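Local coordinates for rubber oxygenase (Streptomyces sp., PDB 5O1L), which cleaves poly(cis-1,4-isoprene), the polymer of natural rubber, by heme-dependent addition of oxygen to its double bonds, at residues G70-P73 against A74-L78. Sequence-based numbering, arbitrary orientation.
Sequences GEVP and AVNAL
A chi1 of 172° in V72 puts CG1 opposite the main-chain nitrogen, beside the carbonyl carbon, while N76, one helical turn on, turns CG beside its own N (chi1 -76°); the two side chains therefore run alongside each other, with CG1 of V72 3.4 Å from ND2 of N76. This is the first turn of helix 72-79, which starts two residues after G70, whose positive phi ends helix 59-68 in a Schellman motif. Three i to i+4 bonds build the turn. V75 N donates to E71 O over 2.9 Å, and N76 N reaches V72 O at 2.8 Å; both are close to straight, with N-H...O angles of 167°. The third, from A77 N to P73 O, is a little longer at 3.0 Å, and its donor lies tilted out of the carbonyl plane. P73 sits in the first turn, where its lack of an N-H costs no helical bond. CG2 of V75 comes to 3.2 Å from E71 O, next to the amide bonded to the same oxygen. V72 and V75 are buried against I67 and V66 of helix 59-68, joining the two consecutive helices. OD1 of N76 accepts a hydrogen bond from I400 N; this side chain lies about 9 Å from the heme. OE1 of E71 forms a salt bridge with NH1 of R69. At the helix start, one water links the preceding loop to the turn, donating to G70 O at 3.0 Å and accepting from A74 N at 2.9 Å.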
loop_
_atom_site.group_PDB
_atom_site.type_symbol
_atom_site.label_atom_id
_atom_site.label_comp_id
_atom_site.label_asym_id
_atom_site.label_seq_id
_atom_site.Cartn_x
_atom_site.Cartn_y
_atom_site.Cartn_z
ATOM N N GLY A 70 -5.511 2.576 29.363
ATOM C CA GLY A 70 -4.235 1.958 29.613
ATOM C C GLY A 70 -4.152 0.495 29.222
ATOM O O GLY A 70 -3.309 -0.253 29.704
ATOM N N GLU A 71 -4.984 0.086 28.260
ATOM C CA GLU A 71 -5.102 -1.312 27.886
ATOM C C GLU A 71 -4.204 -1.711 26.709
ATOM O O GLU A 71 -4.172 -2.916 26.394
ATOM C CB GLU A 71 -6.525 -1.646 27.588
ATOM C CG GLU A 71 -7.358 -1.599 28.841
ATOM C CD GLU A 71 -8.819 -1.604 28.601
ATOM O OE1 GLU A 71 -9.256 -1.664 27.435
ATOM O OE2 GLU A 71 -9.568 -1.526 29.601
ATOM N N VAL A 72 -3.393 -0.809 26.166
ATOM C CA VAL A 72 -2.601 -1.167 24.995
ATOM C C VAL A 72 -1.600 -2.299 25.267
ATOM O O VAL A 72 -1.524 -3.252 24.476
ATOM C CB VAL A 72 -1.977 0.057 24.287
ATOM C CG1 VAL A 72 -1.005 -0.351 23.181
ATOM C CG2 VAL A 72 -3.117 0.901 23.705
ATOM N N PRO A 73 -0.828 -2.252 26.367
ATOM C CA PRO A 73 0.187 -3.342 26.500
ATOM C C PRO A 73 -0.450 -4.761 26.574
ATOM O O PRO A 73 0.024 -5.678 25.894
ATOM C CB PRO A 73 0.923 -2.943 27.815
ATOM C CG PRO A 73 0.773 -1.462 27.865
ATOM C CD PRO A 73 -0.609 -1.151 27.336
ATOM N N ALA A 74 -1.532 -4.889 27.301
ATOM C CA ALA A 74 -2.254 -6.156 27.407
ATOM C C ALA A 74 -2.890 -6.562 26.099
ATOM O O ALA A 74 -2.737 -7.682 25.669
ATOM C CB ALA A 74 -3.302 -6.105 28.495
ATOM N N VAL A 75 -3.571 -5.621 25.469
ATOM C CA VAL A 75 -4.122 -5.867 24.140
ATOM C C VAL A 75 -3.055 -6.287 23.173
ATOM O O VAL A 75 -3.260 -7.242 22.432
ATOM C CB VAL A 75 -4.905 -4.638 23.610
ATOM C CG1 VAL A 75 -5.267 -4.840 22.124
ATOM C CG2 VAL A 75 -6.172 -4.449 24.354
ATOM N N ASN A 76 -1.896 -5.648 23.137
ATOM C CA ASN A 76 -0.857 -6.116 22.204
ATOM C C ASN A 76 -0.447 -7.523 22.503
ATOM O O ASN A 76 -0.211 -8.311 21.628
ATOM C CB ASN A 76 0.308 -5.180 22.137
ATOM C CG ASN A 76 0.007 -3.933 21.310
ATOM O OD1 ASN A 76 -0.919 -3.943 20.448
ATOM N ND2 ASN A 76 0.735 -2.858 21.584
ATOM N N ALA A 77 -0.294 -7.845 23.793
ATOM C CA ALA A 77 0.117 -9.191 24.134
ATOM C C ALA A 77 -0.937 -10.255 23.791
ATOM O O ALA A 77 -0.598 -11.331 23.419
ATOM C CB ALA A 77 0.440 -9.225 25.636
ATOM N N LEU A 78 -2.212 -9.910 23.910
ATOM C CA LEU A 78 -3.299 -10.813 23.477
ATOM C C LEU A 78 -3.329 -10.961 21.984
ATOM O O LEU A 78 -3.380 -12.058 21.452
ATOM C CB LEU A 78 -4.619 -10.281 23.972
ATOM C CG LEU A 78 -4.832 -10.449 25.451
ATOM C CD1 LEU A 78 -5.942 -9.517 25.909
ATOM C CD2 LEU A 78 -5.100 -11.937 25.731
HETATM O O HOH W 1 -2.584 -3.126 29.419
#